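Local coordinates for lipoprotein LpqN (PDB 6E5F) that binds lipid and is involved in cell envelope biogenesis, interacting with the periplasmic loop domains of the mycolate transporters MmpL3 and MmpL11, at residues L180-Q185 against A205-T210; K146-F151 against G172-N177; D92-P97 against V108-A113. All blocks are in the same frame, centred on the assembly; numbering follows the deposited sequence. Where two conformers were deposited one is given.

Contact 1 of 3, residues L180-Q185 against A205-T210; sequences LRTVAQ and ALDDET. With L6T (alpha-D-glucopyranosyl 6-O-dodecyl-alpha-D-glucopyranoside), chain B.
Thr182 and Thr210 meet with their side chains crossed at about a right angle, hydroxyl facing hydroxyl at 2.5 Å between the two OG1 atoms. The Thr210 hydroxyl donates to Asp207 O, which also accepts from Thr210 N, so one carbonyl is gripped twice where helix 210-223 begins. A water joins the group, 2.8 Å from Thr182 OG1, and donates to Asp207 OD1. With chi1 at -64°, Thr182 holds OG1 anti to its carbonyl carbon and beside its own N, while CG2 lies 4.0 Å from CAZ of the lipid's dodecyl chain.

The framework beneath is the antiparallel hairpin of strands 179-192 and 195-206. Thr182 and Ala205 form a hydrogen-bonded pair (Thr182 N to Ala205 O, 2.8 Å), and their side chains share a face that helix 210-223 covers through Leu213. Further along strand 179-192, Ala184 CB touches the lipid at CBD.

At the neighbouring non-hydrogen-bonded pair, the side chains of Arg181 and Leu206 diverge. The arginine chain bends at chi3 (66°), which places NE, and one face of the guanidinium, toward its rim, lies over Leu206 N, with NH1 3.5 Å from Leu206 CD2. Salt bridges to Asp204 and Asp117 hold its two terminal nitrogens. Beyond it, Asp207 N donates to Leu180 O, and Leu180 CD2 rests 3.7 Å from Asp207 OD1.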
loop_
_atom_site.group_PDB
_atom_site.type_symbol
_atom_site.label_atom_id
_atom_site.label_comp_id
_atom_site.label_asym_id
_atom_site.label_seq_id
_atom_site.Cartn_x
_atom_site.Cartn_y
_atom_site.Cartn_z
ATOM N N LEU A 180 -19.014 -8.074 -0.910
ATOM C CA LEU A 180 -17.722 -8.419 -1.483
ATOM C C LEU A 180 -16.976 -7.140 -1.839
ATOM O O LEU A 180 -17.539 -6.233 -2.457
ATOM C CB LEU A 180 -17.913 -9.282 -2.727
ATOM C CG LEU A 180 -16.675 -10.041 -3.202
ATOM C CD1 LEU A 180 -16.199 -11.028 -2.142
ATOM C CD2 LEU A 180 -16.954 -10.755 -4.515
ATOM N N ARG A 181 -15.712 -7.074 -1.444
ATOM C CA ARG A 181 -14.868 -5.919 -1.708
ATOM C C ARG A 181 -13.598 -6.373 -2.401
ATOM O O ARG A 181 -13.062 -7.439 -2.090
ATOM C CB ARG A 181 -14.486 -5.195 -0.407
ATOM C CG ARG A 181 -15.669 -4.833 0.480
ATOM C CD ARG A 181 -15.249 -3.905 1.613
ATOM N NE ARG A 181 -14.812 -2.609 1.095
ATOM C CZ ARG A 181 -15.629 -1.586 0.856
ATOM N NH1 ARG A 181 -16.929 -1.691 1.101
ATOM N NH2 ARG A 181 -15.142 -0.456 0.369
ATOM N N THR A 182 -13.119 -5.563 -3.338
ATOM C CA THR A 182 -11.811 -5.770 -3.945
ATOM C C THR A 182 -10.772 -5.004 -3.137
ATOM O O THR A 182 -10.957 -3.821 -2.833
ATOM C CB THR A 182 -11.819 -5.289 -5.393
ATOM O OG1 THR A 182 -12.735 -6.098 -6.149
ATOM C CG2 THR A 182 -10.438 -5.388 -6.009
ATOM N N VAL A 183 -9.696 -5.689 -2.773
ATOM C CA VAL A 183 -8.628 -5.101 -1.978
ATOM C C VAL A 183 -7.300 -5.478 -2.612
ATOM O O VAL A 183 -7.138 -6.561 -3.176
ATOM C CB VAL A 183 -8.695 -5.575 -0.510
ATOM C CG1 VAL A 183 -8.425 -7.077 -0.407
ATOM C CG2 VAL A 183 -7.719 -4.791 0.339
ATOM N N ALA A 184 -6.339 -4.570 -2.511
ATOM C CA ALA A 184 -5.013 -4.873 -3.004
ATOM C C ALA A 184 -4.024 -4.007 -2.253
ATOM O O ALA A 184 -4.366 -2.940 -1.731
ATOM C CB ALA A 184 -4.887 -4.610 -4.498
ATOM N N GLN A 185 -2.791 -4.485 -2.213
ATOM C CA GLN A 185 -1.743 -3.773 -1.506
ATOM C C GLN A 185 -0.444 -3.921 -2.268
ATOM O O GLN A 185 -0.012 -5.040 -2.560
ATOM C CB GLN A 185 -1.586 -4.319 -0.092
ATOM C CG GLN A 185 -0.558 -3.579 0.742
ATOM C CD GLN A 185 -0.421 -4.184 2.107
ATOM O OE1 GLN A 185 0.090 -5.293 2.253
ATOM N NE2 GLN A 185 -0.876 -3.461 3.124
ATOM N N ALA A 205 -12.282 -1.121 -2.812
ATOM C CA ALA A 205 -13.521 -0.693 -3.450
ATOM C C ALA A 205 -14.533 -1.822 -3.361
ATOM O O ALA A 205 -14.180 -2.986 -3.155
ATOM C CB ALA A 205 -13.292 -0.308 -4.916
ATOM N N LEU A 206 -15.801 -1.458 -3.510
ATOM C CA LEU A 206 -16.830 -2.474 -3.681
ATOM C C LEU A 206 -16.549 -3.276 -4.946
ATOM O O LEU A 206 -15.993 -2.767 -5.921
ATOM C CB LEU A 206 -18.204 -1.816 -3.774
ATOM C CG LEU A 206 -18.715 -1.179 -2.477
ATOM C CD1 LEU A 206 -19.854 -0.216 -2.762
ATOM C CD2 LEU A 206 -19.156 -2.253 -1.489
ATOM N N ASP A 207 -16.938 -4.556 -4.912
ATOM C CA ASP A 207 -16.665 -5.470 -6.018
ATOM C C ASP A 207 -17.046 -4.873 -7.368
ATOM O O ASP A 207 -16.297 -4.999 -8.343
ATOM C CB ASP A 207 -17.426 -6.778 -5.792
ATOM C CG ASP A 207 -17.257 -7.760 -6.938
ATOM O OD1 ASP A 207 -16.132 -8.274 -7.105
ATOM O OD2 ASP A 207 -18.245 -8.008 -7.664
ATOM N N ASP A 208 -18.201 -4.213 -7.447
ATOM C CA ASP A 208 -18.671 -3.711 -8.730
ATOM C C ASP A 208 -17.808 -2.583 -9.281
ATOM O O ASP A 208 -17.954 -2.241 -10.459
ATOM C CB ASP A 208 -20.130 -3.267 -8.618
ATOM C CG ASP A 208 -20.801 -3.118 -9.969
ATOM O OD1 ASP A 208 -20.756 -4.080 -10.767
ATOM O OD2 ASP A 208 -21.386 -2.048 -10.231
ATOM N N GLU A 209 -16.916 -2.002 -8.474
ATOM C CA GLU A 209 -16.021 -0.942 -8.929
ATOM C C GLU A 209 -14.571 -1.417 -9.020
ATOM O O GLU A 209 -13.635 -0.622 -8.937
ATOM C CB GLU A 209 -16.168 0.301 -8.050
ATOM C CG GLU A 209 -17.524 0.979 -8.244
ATOM C CD GLU A 209 -17.843 2.031 -7.203
ATOM O OE1 GLU A 209 -17.869 3.229 -7.556
ATOM O OE2 GLU A 209 -18.083 1.656 -6.037
ATOM N N THR A 210 -14.379 -2.721 -9.227
ATOM C CA THR A 210 -13.040 -3.282 -9.335
ATOM C C THR A 210 -12.243 -2.625 -10.455
ATOM O O THR A 210 -11.057 -2.321 -10.283
ATOM C CB THR A 210 -13.139 -4.793 -9.573
ATOM O OG1 THR A 210 -13.653 -5.434 -8.398
ATOM C CG2 THR A 210 -11.778 -5.370 -9.905
HETATM C C1 L6T B . -9.855 -13.721 -6.652
HETATM C C2 L6T B . -11.199 -13.279 -6.097
HETATM C C3 L6T B . -11.940 -12.479 -7.144
HETATM C C4 L6T B . -11.080 -11.299 -7.554
HETATM C C5 L6T B . -9.765 -11.835 -8.115
HETATM C C6 L6T B . -8.878 -10.670 -8.642
HETATM C CAA L6T B . -8.803 -15.225 -8.092
HETATM C CAO L6T B . -9.447 -17.174 -6.876
HETATM C CAP L6T B . -9.041 -18.088 -5.717
HETATM C CAR L6T B . -9.554 -17.985 -8.158
HETATM C CAT L6T B . -9.962 -17.057 -9.285
HETATM C CAV L6T B . -8.912 -15.974 -9.410
HETATM C CAX L6T B . -7.727 -8.864 -7.705
HETATM C CAY L6T B . -8.036 -7.542 -8.468
HETATM C CAZ L6T B . -7.083 -6.567 -7.778
HETATM C CBA L6T B . -6.945 -5.355 -8.700
HETATM C CBB L6T B . -6.652 -4.266 -7.661
HETATM C CBC L6T B . -5.651 -3.322 -8.263
HETATM C CBD L6T B . -5.256 -2.295 -7.147
HETATM C CBE L6T B . -3.903 -1.763 -7.549
HETATM C CBF L6T B . -2.753 -2.238 -6.588
HETATM C CBG L6T B . -2.783 -1.411 -5.287
HETATM C CBH L6T B . -2.628 0.068 -5.578
HETATM C CBI L6T B . -1.551 0.395 -6.620
HETATM O O1 L6T B . -10.055 -14.593 -7.776
HETATM O O2 L6T B . -11.973 -14.430 -5.745
HETATM O O3 L6T B . -13.187 -12.019 -6.610
HETATM O O4 L6T B . -11.771 -10.545 -8.548
HETATM O O5 L6T B . -9.082 -12.571 -7.073
HETATM O O6 L6T B . -8.869 -9.724 -7.611
HETATM O OAN L6T B . -8.452 -16.144 -7.034
HETATM O OAQ L6T B . -7.729 -18.604 -5.951
HETATM O OAS L6T B . -10.539 -19.016 -8.004
HETATM O OAU L6T B . -10.052 -17.790 -10.514
HETATM O OAW L6T B . -9.281 -15.061 -10.453
HETATM O O HOH W 1 -14.307 -8.182 -5.211
#

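Contact 2 of 3, residues K146-F151 against G172-N177; sequences KNLPGF and GSYSKN. With L6T (alpha-D-glucopyranosyl 6-O-dodecyl-alpha-D-glucopyranoside), chain B.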
loop_
_atom_site.group_PDB
_atom_site.type_symbol
_atom_site.label_atom_id
_atom_site.label_comp_id
_atom_site.label_asym_id
_atom_site.label_seq_id
_atom_site.Cartn_x
_atom_site.Cartn_y
_atom_site.Cartn_z
ATOM N N LYS A 146 -3.724 -11.632 3.328
ATOM C CA LYS A 146 -4.130 -13.025 3.463
ATOM C C LYS A 146 -4.832 -13.298 4.787
ATOM O O LYS A 146 -5.536 -14.308 4.903
ATOM C CB LYS A 146 -2.923 -13.946 3.283
ATOM C CG LYS A 146 -2.399 -13.986 1.854
ATOM C CD LYS A 146 -1.101 -14.773 1.746
ATOM C CE LYS A 146 -1.303 -16.254 2.020
ATOM N NZ LYS A 146 -0.012 -17.000 2.017
ATOM N N ASN A 147 -4.673 -12.419 5.778
ATOM C CA ASN A 147 -5.346 -12.556 7.061
ATOM C C ASN A 147 -6.714 -11.884 7.091
ATOM O O ASN A 147 -7.417 -11.989 8.103
ATOM C CB ASN A 147 -4.480 -11.975 8.185
ATOM C CG ASN A 147 -3.249 -12.814 8.474
ATOM O OD1 ASN A 147 -3.190 -13.994 8.131
ATOM N ND2 ASN A 147 -2.258 -12.205 9.121
ATOM N N LEU A 148 -7.106 -11.192 6.023
ATOM C CA LEU A 148 -8.412 -10.551 5.988
ATOM C C LEU A 148 -9.514 -11.609 6.029
ATOM O O LEU A 148 -9.351 -12.706 5.485
ATOM C CB LEU A 148 -8.552 -9.730 4.708
ATOM C CG LEU A 148 -8.719 -8.207 4.771
ATOM C CD1 LEU A 148 -8.214 -7.588 6.065
ATOM C CD2 LEU A 148 -8.007 -7.581 3.584
ATOM N N PRO A 149 -10.651 -11.305 6.661
ATOM C CA PRO A 149 -11.741 -12.291 6.740
ATOM C C PRO A 149 -12.217 -12.718 5.362
ATOM O O PRO A 149 -12.653 -11.895 4.552
ATOM C CB PRO A 149 -12.840 -11.540 7.503
ATOM C CG PRO A 149 -12.138 -10.467 8.241
ATOM C CD PRO A 149 -10.987 -10.061 7.378
ATOM N N GLY A 150 -12.141 -14.019 5.103
ATOM C CA GLY A 150 -12.594 -14.553 3.831
ATOM C C GLY A 150 -11.827 -14.031 2.639
ATOM O O GLY A 150 -12.381 -13.957 1.537
ATOM N N PHE A 151 -10.565 -13.658 2.823
ATOM C CA PHE A 151 -9.778 -13.203 1.689
ATOM C C PHE A 151 -9.610 -14.335 0.686
ATOM O O PHE A 151 -9.401 -15.494 1.056
ATOM C CB PHE A 151 -8.405 -12.712 2.136
ATOM C CG PHE A 151 -7.538 -12.253 0.998
ATOM C CD1 PHE A 151 -7.718 -11.002 0.432
ATOM C CD2 PHE A 151 -6.554 -13.079 0.483
ATOM C CE1 PHE A 151 -6.937 -10.583 -0.619
ATOM C CE2 PHE A 151 -5.762 -12.661 -0.568
ATOM C CZ PHE A 151 -5.954 -11.413 -1.120
ATOM N N GLY A 172 -7.112 -9.213 -4.258
ATOM C CA GLY A 172 -8.149 -10.224 -4.228
ATOM C C GLY A 172 -9.435 -9.623 -3.736
ATOM O O GLY A 172 -9.672 -8.419 -3.868
ATOM N N SER A 173 -10.285 -10.483 -3.186
ATOM C CA SER A 173 -11.574 -10.072 -2.662
ATOM C C SER A 173 -11.704 -10.544 -1.226
ATOM O O SER A 173 -11.083 -11.526 -0.817
ATOM C CB SER A 173 -12.722 -10.663 -3.483
ATOM O OG SER A 173 -12.671 -10.214 -4.824
ATOM N N TYR A 174 -12.518 -9.821 -0.459
ATOM C CA TYR A 174 -12.883 -10.245 0.884
ATOM C C TYR A 174 -14.288 -9.735 1.161
ATOM O O TYR A 174 -14.808 -8.871 0.449
ATOM C CB TYR A 174 -11.869 -9.784 1.945
ATOM C CG TYR A 174 -12.042 -8.371 2.463
ATOM C CD1 TYR A 174 -11.924 -7.280 1.619
ATOM C CD2 TYR A 174 -12.292 -8.129 3.810
ATOM C CE1 TYR A 174 -12.077 -5.986 2.097
ATOM C CE2 TYR A 174 -12.435 -6.840 4.294
ATOM C CZ TYR A 174 -12.326 -5.772 3.430
ATOM O OH TYR A 174 -12.468 -4.483 3.894
ATOM N N SER A 175 -14.917 -10.309 2.182
ATOM C CA SER A 175 -16.284 -9.970 2.550
ATOM C C SER A 175 -16.278 -9.111 3.804
ATOM O O SER A 175 -15.645 -9.466 4.803
ATOM C CB SER A 175 -17.105 -11.236 2.800
ATOM O OG SER A 175 -17.309 -11.950 1.594
ATOM N N LYS A 176 -16.980 -7.982 3.745
ATOM C CA LYS A 176 -17.124 -7.090 4.888
ATOM C C LYS A 176 -18.576 -6.650 4.962
ATOM O O LYS A 176 -19.107 -6.090 3.999
ATOM C CB LYS A 176 -16.202 -5.875 4.757
ATOM C CG LYS A 176 -16.480 -4.777 5.776
ATOM C CD LYS A 176 -15.243 -3.939 6.058
ATOM C CE LYS A 176 -15.567 -2.784 6.993
ATOM N NZ LYS A 176 -14.343 -2.205 7.608
ATOM N N ASN A 177 -19.217 -6.908 6.101
ATOM C CA ASN A 177 -20.621 -6.554 6.300
ATOM C C ASN A 177 -21.512 -7.197 5.243
ATOM O O ASN A 177 -22.506 -6.609 4.811
ATOM C CB ASN A 177 -20.814 -5.035 6.331
ATOM C CG ASN A 177 -19.985 -4.366 7.413
ATOM O OD1 ASN A 177 -19.827 -4.903 8.508
ATOM N ND2 ASN A 177 -19.444 -3.193 7.105
HETATM C C1 L6T B . -9.855 -13.721 -6.652
HETATM C C2 L6T B . -11.199 -13.279 -6.097
HETATM C C3 L6T B . -11.940 -12.479 -7.144
HETATM C C4 L6T B . -11.080 -11.299 -7.554
HETATM C C5 L6T B . -9.765 -11.835 -8.115
HETATM C C6 L6T B . -8.878 -10.670 -8.642
HETATM C CAA L6T B . -8.803 -15.225 -8.092
HETATM C CAO L6T B . -9.447 -17.174 -6.876
HETATM C CAP L6T B . -9.041 -18.088 -5.717
HETATM C CAR L6T B . -9.554 -17.985 -8.158
HETATM C CAT L6T B . -9.962 -17.057 -9.285
HETATM C CAV L6T B . -8.912 -15.974 -9.410
HETATM C CAX L6T B . -7.727 -8.864 -7.705
HETATM C CAY L6T B . -8.036 -7.542 -8.468
HETATM C CAZ L6T B . -7.083 -6.567 -7.778
HETATM C CBA L6T B . -6.945 -5.355 -8.700
HETATM C CBB L6T B . -6.652 -4.266 -7.661
HETATM C CBC L6T B . -5.651 -3.322 -8.263
HETATM C CBD L6T B . -5.256 -2.295 -7.147
HETATM C CBE L6T B . -3.903 -1.763 -7.549
HETATM C CBF L6T B . -2.753 -2.238 -6.588
HETATM C CBG L6T B . -2.783 -1.411 -5.287
HETATM C CBH L6T B . -2.628 0.068 -5.578
HETATM C CBI L6T B . -1.551 0.395 -6.620
HETATM O O1 L6T B . -10.055 -14.593 -7.776
HETATM O O2 L6T B . -11.973 -14.430 -5.745
HETATM O O3 L6T B . -13.187 -12.019 -6.610
HETATM O O4 L6T B . -11.771 -10.545 -8.548
HETATM O O5 L6T B . -9.082 -12.571 -7.073
HETATM O O6 L6T B . -8.869 -9.724 -7.611
HETATM O OAN L6T B . -8.452 -16.144 -7.034
HETATM O OAQ L6T B . -7.729 -18.604 -5.951
HETATM O OAS L6T B . -10.539 -19.016 -8.004
HETATM O OAU L6T B . -10.052 -17.790 -10.514
HETATM O OAW L6T B . -9.281 -15.061 -10.453
#
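Leu148 covers one face of the Tyr174 ring, its CG 3.7 Å above the plane and nearer the rim than the centre. The approach is a CH-pi contact, 25° off the ring normal. At the edge of the same ring, in its plane, sits Pro149 O, which also comes within 3.4 Å of Tyr174 CB. Tyr174 takes the crowded position, CG between the backbone N and the carbonyl carbon (chi1 83°), which brings CG to the loop.

The Phe151 ring has Lys146 N of its own segment over one face and meets the strand obliquely, CE1 lying 3.8 Å from Gly172 CA. Because Gly172 has no side chain, the ring can come close to the backbone. Beside it, Phe151 CA approaches Ser173 O at 3.3 Å in a CA-H...O contact. No conventional hydrogen bond joins the segments; pairing starts one residue later, between Gln152 and Ser173.

Ser173 directs its side chain away from the loop, and its OG hydrogen-bonds O3 of the glycolipid at 2.6 Å; Gly153 O also hydrogen-bonds the ligand. A type II turn from Leu148 to Phe151, with Gly150 at positive phi, packs against strand 165-176, which supplies Gly172 and Ser173 to the ligand pocket.

Contact 3 of 3, residues D92-P97 against V108-A113; sequences DWRLLP and VYTQPA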
loop_
_atom_site.group_PDB
_atom_site.type_symbol
_atom_site.label_atom_id
_atom_site.label_comp_id
_atom_site.label_asym_id
_atom_site.label_seq_id
_atom_site.Cartn_x
_atom_site.Cartn_y
_atom_site.Cartn_z
ATOM N N ASP A 92 -10.307 11.847 -12.898
ATOM C CA ASP A 92 -11.529 11.541 -12.158
ATOM C C ASP A 92 -11.262 11.141 -10.711
ATOM O O ASP A 92 -12.212 10.811 -9.990
ATOM C CB ASP A 92 -12.406 10.485 -12.846
ATOM C CG ASP A 92 -12.937 10.954 -14.188
ATOM O OD1 ASP A 92 -13.070 12.182 -14.379
ATOM O OD2 ASP A 92 -13.222 10.097 -15.050
ATOM N N TRP A 93 -10.011 11.150 -10.262
ATOM C CA TRP A 93 -9.673 10.968 -8.859
ATOM C C TRP A 93 -9.236 12.305 -8.276
ATOM O O TRP A 93 -8.771 13.192 -8.999
ATOM C CB TRP A 93 -8.535 9.958 -8.693
ATOM C CG TRP A 93 -8.903 8.553 -9.066
ATOM C CD1 TRP A 93 -9.169 8.080 -10.318
ATOM C CD2 TRP A 93 -9.037 7.436 -8.178
ATOM N NE1 TRP A 93 -9.464 6.741 -10.264
ATOM C CE2 TRP A 93 -9.390 6.320 -8.963
ATOM C CE3 TRP A 93 -8.894 7.270 -6.798
ATOM C CZ2 TRP A 93 -9.600 5.061 -8.413
ATOM C CZ3 TRP A 93 -9.105 6.020 -6.254
ATOM C CH2 TRP A 93 -9.454 4.929 -7.060
ATOM N N ARG A 94 -9.400 12.451 -6.966
ATOM C CA ARG A 94 -8.968 13.655 -6.271
ATOM C C ARG A 94 -7.978 13.292 -5.173
ATOM O O ARG A 94 -8.043 12.211 -4.581
ATOM C CB ARG A 94 -10.157 14.450 -5.694
ATOM C CG ARG A 94 -10.698 13.971 -4.347
ATOM C CD ARG A 94 -11.467 15.087 -3.635
ATOM N NE ARG A 94 -11.541 14.871 -2.191
ATOM C CZ ARG A 94 -12.579 14.338 -1.550
ATOM N NH1 ARG A 94 -13.664 13.957 -2.214
ATOM N NH2 ARG A 94 -12.531 14.190 -0.234
ATOM N N LEU A 95 -7.065 14.219 -4.905
ATOM C CA LEU A 95 -6.019 14.000 -3.919
ATOM C C LEU A 95 -6.591 14.074 -2.508
ATOM O O LEU A 95 -7.393 14.956 -2.187
ATOM C CB LEU A 95 -4.942 15.074 -4.087
ATOM C CG LEU A 95 -3.616 14.904 -3.350
ATOM C CD1 LEU A 95 -2.986 13.558 -3.655
ATOM C CD2 LEU A 95 -2.671 16.033 -3.737
ATOM N N LEU A 96 -6.170 13.128 -1.657
ATOM C CA LEU A 96 -6.525 13.147 -0.245
ATOM C C LEU A 96 -5.340 13.659 0.555
ATOM O O LEU A 96 -4.230 13.136 0.396
ATOM C CB LEU A 96 -6.869 11.737 0.229
ATOM C CG LEU A 96 -8.151 11.097 -0.310
ATOM C CD1 LEU A 96 -8.296 9.686 0.240
ATOM C CD2 LEU A 96 -9.367 11.934 0.039
ATOM N N PRO A 97 -5.504 14.662 1.412
ATOM C CA PRO A 97 -4.381 15.101 2.242
ATOM C C PRO A 97 -4.047 14.052 3.291
ATOM O O PRO A 97 -4.804 13.115 3.542
ATOM C CB PRO A 97 -4.900 16.390 2.884
ATOM C CG PRO A 97 -6.372 16.189 2.955
ATOM C CD PRO A 97 -6.746 15.385 1.737
ATOM N N VAL A 108 -9.060 9.433 -3.945
ATOM C CA VAL A 108 -10.422 8.923 -3.886
ATOM C C VAL A 108 -11.090 9.193 -5.227
ATOM O O VAL A 108 -10.845 10.227 -5.857
ATOM C CB VAL A 108 -11.221 9.552 -2.726
ATOM C CG1 VAL A 108 -11.289 11.066 -2.869
ATOM C CG2 VAL A 108 -12.620 8.963 -2.662
ATOM N N TYR A 109 -11.920 8.252 -5.671
ATOM C CA TYR A 109 -12.615 8.380 -6.945
ATOM C C TYR A 109 -13.784 9.347 -6.798
ATOM O O TYR A 109 -14.564 9.253 -5.845
ATOM C CB TYR A 109 -13.113 7.004 -7.386
ATOM C CG TYR A 109 -13.655 6.952 -8.796
ATOM C CD1 TYR A 109 -12.861 7.301 -9.878
ATOM C CD2 TYR A 109 -14.955 6.530 -9.046
ATOM C CE1 TYR A 109 -13.348 7.249 -11.170
ATOM C CE2 TYR A 109 -15.450 6.471 -10.333
ATOM C CZ TYR A 109 -14.641 6.830 -11.391
ATOM O OH TYR A 109 -15.130 6.774 -12.677
ATOM N N THR A 110 -13.909 10.274 -7.749
ATOM C CA THR A 110 -14.873 11.364 -7.651
ATOM C C THR A 110 -16.236 11.031 -8.246
ATOM O O THR A 110 -17.124 11.890 -8.230
ATOM C CB THR A 110 -14.324 12.625 -8.334
ATOM O OG1 THR A 110 -14.178 12.386 -9.741
ATOM C CG2 THR A 110 -12.981 13.014 -7.742
ATOM N N GLN A 111 -16.427 9.825 -8.773
ATOM C CA GLN A 111 -17.712 9.404 -9.336
ATOM C C GLN A 111 -18.104 8.041 -8.780
ATOM O O GLN A 111 -18.355 7.094 -9.531
ATOM C CB GLN A 111 -17.643 9.384 -10.861
ATOM C CG GLN A 111 -17.625 10.772 -11.481
ATOM C CD GLN A 111 -17.011 10.792 -12.865
ATOM O OE1 GLN A 111 -16.635 9.752 -13.407
ATOM N NE2 GLN A 111 -16.903 11.981 -13.445
ATOM N N PRO A 112 -18.182 7.914 -7.459
ATOM C CA PRO A 112 -18.509 6.617 -6.860
ATOM C C PRO A 112 -19.985 6.286 -6.991
ATOM O O PRO A 112 -20.855 7.162 -6.995
ATOM C CB PRO A 112 -18.141 6.820 -5.384
ATOM C CG PRO A 112 -18.400 8.266 -5.151
ATOM C CD PRO A 112 -18.024 8.966 -6.437
ATOM N N ALA A 113 -20.258 4.985 -7.100
ATOM C CA ALA A 113 -21.641 4.523 -7.084
ATOM C C ALA A 113 -22.296 4.803 -5.741
ATOM O O ALA A 113 -23.504 5.054 -5.678
ATOM C CB ALA A 113 -21.696 3.029 -7.397
#
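Val108, the residue with most surface buried here, lies against Arg94, their side chains side by side and pointing the same way. Its CG1 lies between the backbone N and the carbonyl carbon (chi1 59°), which sets it 3.3 Å from Arg94 CG, a tight approach, and 3.6 Å above one face of the guanidinium, toward its rim. Leu96 crosses the valine at about a right angle, with CD2 3.6 Å from CG1. Arg94 and Val108 are also a hydrogen-bonded antiparallel pair: each N donates to the other's O.

This is the pairing of the hairpin formed by strands 93-96 and 106-109 at the edge of the large sheet. On its other face Trp93 and Tyr109 make a non-hydrogen-bonded pair. Tyr109 CB stands over the six-membered ring of Trp93, 4.0 Å from its centroid; the five-membered ring of Trp93 and the Tyr109 ring are oblique, planes at 58°. Helix 210-223 packs against the indole through Thr212, Leu213 and Ala216.

Just before the strand, Asp92 continues the bonding through its backbone. Its O accepts from Thr110 N at 2.9 Å and from Thr110 OG1, the hydroxyl standing above the carbonyl plane.

Along the chain the three contacts come in series: contact 3 closes first, then contact 2, then contact 1. All reach the same antiparallel sheet. Contacts 1 and 2 are neighbours in it, their centres 10 Å apart, because strands 165-176 and 179-192 pair through bonds such as Arg181 N to Tyr174 O; both touch the glycolipid, contact 2 at the sugar and contact 1 along the alkyl chain. Contact 3 lies about 15 Å from contact 1, centre to centre, and meets it where Glu209 OE1 accepts a hydrogen bond from Ala113 N. From contact 2 its nearest atoms are about 14 Å away. Helix 210-223 packs on both hairpins, so lipid pocket and sheet edge share one covering element.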